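PDB 2PLC: phosphatidylinositol-specific phospholipase C from Listeria monocytogenes, which belongs to the phosphatidylinositol-specific phospholipase C X-domain family, a bacterial single-chain protein built on a TIM-barrel fold. Local coordinates for residues 48-53 against 87-92; 59-64 against 101-106. One frame throughout, in Å; residues are numbered along the deposited sequence.

Contact 1: residues 48-53 against 87-92; sequences MSLYQQ and ETITQF
Y51 and T88 mark the closest backbone approach between the first turn of helix 50-55 and the middle of helix 82-95, their CA atoms 6.7 Å apart. That spacing leaves the join to side chains, and the 243 Å² buried between the segments comes almost wholly from L50, Y51, T88, I89 and F92. S49 stands at the N-cap of the shorter helix, where its OG accepts a weak bond from Q52 N; Q53 NE2, in turn, donates to M48 O over a nearly straight 3.0 Å bond from above the carbonyl plane.

L50 supplies the apolar tip. Its CG is anti to the backbone N (chi1 175°), and CD2 meets I89 CD1 at 3.7 Å, the two side chains crossing at about a right angle. The same CD2 lies 4.0 Å from T88 CG2, but here the L50 and T88 side chains run antiparallel alongside one another. The T88 methyl is thus shared: CG2 also approaches Y51 CB at 4.0 Å and lies at the edge of the tyrosine ring, near its plane. T88 OG1 is bonded to G84 O within its own helix, which leaves the methyl branch to make the contact.

One turn farther along helix 82-95, F92 meets Y51: CE1 of Y51 lies at the edge of the F92 ring, 4.1 Å from F92 CD1, while that CD1 stands oblique to the tyrosine ring. The phenol OH reaches past this apolar patch to a hydrogen bond with K95 NZ. L54, one turn after L50, also touches I89 and F92, extending the seam. This is helix-to-helix packing by apolar contacts between aliphatic and aromatic side chains on the outer, helical layer of a TIM-barrel fold.

Contact 2: residues 59-64 against 101-106; sequences RYIDIR and IIMRLK
Neighbouring parallel strands of the TIM-barrel core meet here, 60-64 beside 101-106, with segment axes 4.8 Å apart and 18° between their directions. Five backbone bonds hold the register: I102 N to R59 O, I61 N to I102 O, R104 N to I61 O, I63 N to R104 O and K106 N to I63 O.

On the face carrying I61, I63, M103 and L105 the join is apolar. M103 CG sits 3.8 Å from I61 CG1 and also touches I63 CG1; V85 and I89 of helix 82-95 cover the two isoleucines.

The other face is mixed. Y60 CD1 packs on I102 CG2 at one end; from D62 onward it is charged, with the carbon chain of K106 against that of R64. The bend of R64 at chi2 (-76°) sets its CD beside K106 CD. Its guanidinium grips D62 side-on: NE reaches OD1 at 2.7 Å and NH2 reaches OD2 at 2.9 Å, both on the syn side. R104 runs extended alongside D62, its guanidinium plane only 6° from that of the carboxylate. R104 NH1 is 3.8 Å from D62 OD2, a long salt bridge: the oxygen lies well off the guanidinium plane, and only the charges attract. One water bridges the gap, in plane at the guanidinium edge: it accepts from R104 NH1, donates weakly to D62 OD2 and bonds Y60 OH.

E157 forms a salt bridge with R104 NH2, and D26 N donates to D62 OD2. R64 NH2 lies 4.2 Å from R104 NH1; the carboxylates of D62 and E157 probably offset this repulsion.

Overall arrangement
The centres of contacts 1 and 2 lie about 12 Å apart, and their segments alternate along the chain: helix 50-55, strand 60-65, helix 82-95, strand 101-107. Contact 2 is near the middle of the molecule, about 4 Å from its centre, whereas contact 1 is about 13 Å out. Strand 60-65, helix 82-95 and strand 101-107 together make a beta-alpha-beta crossover between parallel neighbours. The layers touch directly: I89 CD1 meets I61 CD1 at 3.5 Å, and F92 CZ meets R59 NH2 at 3.7 Å. I89 and F92 of contact 1 therefore also pack on residues of contact 2, tying the outer helices to the strands within the X domain.

Contact 1: residues 48-53 against 87-92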
# COMPACT_ATOMS: atom_id res chain seq x y z
N MET A 48 -6.98 5.76 -11.87
CA MET A 48 -5.69 5.51 -12.50
C MET A 48 -5.37 4.03 -12.51
O MET A 48 -5.72 3.31 -11.57
CB MET A 48 -4.55 6.25 -11.78
CG MET A 48 -4.51 7.76 -12.01
SD MET A 48 -3.13 8.56 -11.14
CE MET A 48 -3.63 8.31 -9.41
N SER A 49 -4.75 3.55 -13.58
CA SER A 49 -4.36 2.15 -13.67
C SER A 49 -3.15 1.96 -12.76
O SER A 49 -2.54 2.94 -12.32
CB SER A 49 -4.01 1.75 -15.11
OG SER A 49 -2.84 2.40 -15.55
N LEU A 50 -2.80 0.71 -12.49
CA LEU A 50 -1.66 0.39 -11.62
C LEU A 50 -0.41 1.13 -12.05
O LEU A 50 0.22 1.81 -11.25
CB LEU A 50 -1.39 -1.12 -11.62
CG LEU A 50 -0.17 -1.65 -10.86
CD1 LEU A 50 -0.17 -1.16 -9.42
CD2 LEU A 50 -0.19 -3.15 -10.90
N TYR A 51 -0.11 1.05 -13.33
CA TYR A 51 1.07 1.69 -13.86
C TYR A 51 1.06 3.21 -13.72
O TYR A 51 2.09 3.83 -13.45
CB TYR A 51 1.29 1.29 -15.31
CG TYR A 51 2.63 1.73 -15.81
CD1 TYR A 51 3.80 1.12 -15.35
CD2 TYR A 51 2.74 2.84 -16.66
CE1 TYR A 51 5.06 1.60 -15.72
CE2 TYR A 51 3.99 3.34 -17.03
CZ TYR A 51 5.15 2.72 -16.55
OH TYR A 51 6.40 3.23 -16.90
N GLN A 52 -0.11 3.82 -13.91
CA GLN A 52 -0.23 5.26 -13.79
C GLN A 52 -0.00 5.71 -12.35
O GLN A 52 0.58 6.77 -12.11
CB GLN A 52 -1.61 5.73 -14.24
CG GLN A 52 -1.92 5.40 -15.68
CD GLN A 52 -3.22 6.03 -16.13
OE1 GLN A 52 -3.25 6.75 -17.12
NE2 GLN A 52 -4.29 5.79 -15.38
N GLN A 53 -0.48 4.91 -11.40
CA GLN A 53 -0.34 5.20 -9.98
C GLN A 53 1.13 5.20 -9.57
O GLN A 53 1.58 6.07 -8.82
CB GLN A 53 -1.10 4.17 -9.14
CG GLN A 53 -2.61 4.22 -9.29
CD GLN A 53 -3.29 3.14 -8.49
OE1 GLN A 53 -2.85 2.80 -7.39
NE2 GLN A 53 -4.38 2.59 -9.03
N GLU A 87 4.18 -8.41 -13.21
CA GLU A 87 4.96 -7.99 -14.37
C GLU A 87 5.00 -6.47 -14.47
O GLU A 87 6.02 -5.89 -14.85
CB GLU A 87 4.42 -8.58 -15.66
CG GLU A 87 5.08 -7.97 -16.89
CD GLU A 87 4.94 -8.81 -18.12
OE1 GLU A 87 3.88 -8.72 -18.77
OE2 GLU A 87 5.90 -9.54 -18.43
N THR A 88 3.89 -5.83 -14.12
CA THR A 88 3.81 -4.38 -14.15
C THR A 88 4.74 -3.79 -13.10
O THR A 88 5.54 -2.91 -13.41
CB THR A 88 2.37 -3.90 -13.91
OG1 THR A 88 1.50 -4.42 -14.93
CG2 THR A 88 2.31 -2.37 -13.92
N ILE A 89 4.63 -4.27 -11.86
CA ILE A 89 5.46 -3.78 -10.76
C ILE A 89 6.94 -3.95 -11.09
O ILE A 89 7.75 -3.04 -10.94
CB ILE A 89 5.22 -4.56 -9.46
CG1 ILE A 89 3.73 -4.63 -9.12
CG2 ILE A 89 5.99 -3.93 -8.32
CD1 ILE A 89 3.07 -3.29 -9.07
N THR A 90 7.27 -5.16 -11.54
CA THR A 90 8.62 -5.53 -11.92
C THR A 90 9.19 -4.67 -13.05
O THR A 90 10.35 -4.26 -12.99
CB THR A 90 8.65 -7.01 -12.27
OG1 THR A 90 8.51 -7.76 -11.06
CG2 THR A 90 9.94 -7.39 -12.93
N GLN A 91 8.38 -4.38 -14.06
CA GLN A 91 8.83 -3.55 -15.17
C GLN A 91 9.12 -2.13 -14.69
O GLN A 91 10.05 -1.48 -15.18
CB GLN A 91 7.79 -3.52 -16.29
CG GLN A 91 7.77 -4.78 -17.15
CD GLN A 91 9.12 -5.08 -17.79
OE1 GLN A 91 9.58 -4.35 -18.67
NE2 GLN A 91 9.77 -6.15 -17.34
N PHE A 92 8.33 -1.66 -13.73
CA PHE A 92 8.51 -0.32 -13.18
C PHE A 92 9.81 -0.25 -12.38
O PHE A 92 10.56 0.71 -12.50
CB PHE A 92 7.33 0.05 -12.28
CG PHE A 92 7.49 1.39 -11.62
CD1 PHE A 92 7.23 2.55 -12.33
CD2 PHE A 92 7.92 1.49 -10.30
CE1 PHE A 92 7.41 3.80 -11.74
CE2 PHE A 92 8.11 2.73 -9.70
CZ PHE A 92 7.85 3.89 -10.42

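Contact 2: residues 59-64 against 101-106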
# COMPACT_ATOMS: atom_id res chain seq x y z
N ARG A 59 3.60 4.47 -3.76
CA ARG A 59 4.62 3.47 -3.44
C ARG A 59 4.09 2.36 -2.55
O ARG A 59 4.85 1.50 -2.11
CB ARG A 59 5.85 4.12 -2.81
CG ARG A 59 6.67 4.97 -3.77
CD ARG A 59 7.25 4.17 -4.91
NE ARG A 59 7.94 5.04 -5.86
CZ ARG A 59 7.37 5.62 -6.91
NH1 ARG A 59 6.08 5.40 -7.17
NH2 ARG A 59 8.07 6.44 -7.69
N TYR A 60 2.81 2.43 -2.25
CA TYR A 60 2.17 1.40 -1.44
C TYR A 60 0.95 0.96 -2.23
O TYR A 60 0.15 1.79 -2.64
CB TYR A 60 1.73 1.96 -0.09
CG TYR A 60 0.79 1.03 0.66
CD1 TYR A 60 1.28 0.01 1.47
CD2 TYR A 60 -0.59 1.14 0.50
CE1 TYR A 60 0.42 -0.88 2.11
CE2 TYR A 60 -1.46 0.26 1.14
CZ TYR A 60 -0.94 -0.74 1.94
OH TYR A 60 -1.79 -1.62 2.57
N ILE A 61 0.84 -0.34 -2.46
CA ILE A 61 -0.31 -0.86 -3.19
C ILE A 61 -1.01 -1.94 -2.38
O ILE A 61 -0.41 -2.60 -1.54
CB ILE A 61 0.05 -1.36 -4.61
CG1 ILE A 61 1.11 -2.46 -4.54
CG2 ILE A 61 0.56 -0.20 -5.44
CD1 ILE A 61 1.52 -2.98 -5.91
N ASP A 62 -2.31 -2.07 -2.62
CA ASP A 62 -3.15 -3.01 -1.91
C ASP A 62 -3.78 -3.95 -2.94
O ASP A 62 -4.72 -3.58 -3.65
CB ASP A 62 -4.21 -2.18 -1.18
CG ASP A 62 -5.22 -3.00 -0.44
OD1 ASP A 62 -5.10 -4.24 -0.38
OD2 ASP A 62 -6.16 -2.37 0.10
N ILE A 63 -3.24 -5.16 -3.03
CA ILE A 63 -3.69 -6.16 -3.99
C ILE A 63 -4.47 -7.30 -3.36
O ILE A 63 -3.99 -7.97 -2.44
CB ILE A 63 -2.47 -6.74 -4.76
CG1 ILE A 63 -1.61 -5.61 -5.33
CG2 ILE A 63 -2.93 -7.68 -5.88
CD1 ILE A 63 -2.31 -4.74 -6.35
N ARG A 64 -5.69 -7.53 -3.85
CA ARG A 64 -6.55 -8.59 -3.33
C ARG A 64 -6.69 -9.67 -4.40
O ARG A 64 -7.09 -9.37 -5.53
CB ARG A 64 -7.93 -8.03 -2.99
CG ARG A 64 -7.95 -6.62 -2.43
CD ARG A 64 -7.52 -6.56 -0.99
NE ARG A 64 -7.66 -5.22 -0.43
CZ ARG A 64 -8.74 -4.77 0.21
NH1 ARG A 64 -9.79 -5.56 0.36
NH2 ARG A 64 -8.76 -3.55 0.72
N ILE A 101 8.66 -0.59 -3.44
CA ILE A 101 7.21 -0.69 -3.36
C ILE A 101 6.79 -1.60 -2.22
O ILE A 101 7.37 -2.66 -2.01
CB ILE A 101 6.62 -1.18 -4.71
CG1 ILE A 101 6.88 -0.12 -5.78
CG2 ILE A 101 5.12 -1.46 -4.58
CD1 ILE A 101 6.46 -0.52 -7.15
N ILE A 102 5.84 -1.11 -1.44
CA ILE A 102 5.31 -1.86 -0.32
C ILE A 102 4.00 -2.42 -0.85
O ILE A 102 3.16 -1.67 -1.34
CB ILE A 102 5.06 -0.96 0.89
CG1 ILE A 102 6.36 -0.23 1.25
CG2 ILE A 102 4.56 -1.79 2.07
CD1 ILE A 102 6.18 0.86 2.27
N MET A 103 3.83 -3.73 -0.76
CA MET A 103 2.65 -4.38 -1.29
C MET A 103 1.91 -5.29 -0.34
O MET A 103 2.46 -6.28 0.16
CB MET A 103 3.03 -5.15 -2.55
CG MET A 103 1.89 -5.95 -3.16
SD MET A 103 2.43 -6.85 -4.61
CE MET A 103 2.30 -8.52 -4.03
N ARG A 104 0.65 -4.97 -0.11
CA ARG A 104 -0.21 -5.77 0.74
C ARG A 104 -0.87 -6.78 -0.20
O ARG A 104 -1.48 -6.40 -1.20
CB ARG A 104 -1.29 -4.89 1.37
CG ARG A 104 -2.33 -5.66 2.15
CD ARG A 104 -3.50 -4.77 2.50
NE ARG A 104 -4.51 -5.48 3.29
CZ ARG A 104 -5.57 -4.89 3.83
NH1 ARG A 104 -5.77 -3.60 3.67
NH2 ARG A 104 -6.41 -5.60 4.57
N LEU A 105 -0.66 -8.06 0.08
CA LEU A 105 -1.25 -9.11 -0.73
C LEU A 105 -2.24 -9.84 0.16
O LEU A 105 -1.84 -10.53 1.10
CB LEU A 105 -0.18 -10.07 -1.26
CG LEU A 105 -0.68 -11.29 -2.04
CD1 LEU A 105 -1.53 -10.85 -3.22
CD2 LEU A 105 0.51 -12.11 -2.52
N LYS A 106 -3.52 -9.67 -0.13
CA LYS A 106 -4.57 -10.27 0.67
C LYS A 106 -5.31 -11.43 -0.00
O LYS A 106 -5.59 -11.40 -1.20
CB LYS A 106 -5.58 -9.19 1.05
CG LYS A 106 -6.62 -9.64 2.04
CD LYS A 106 -7.66 -8.56 2.28
CE LYS A 106 -8.58 -8.94 3.43
NZ LYS A 106 -9.16 -10.30 3.22
O HOH W 1 -4.65 -1.21 2.41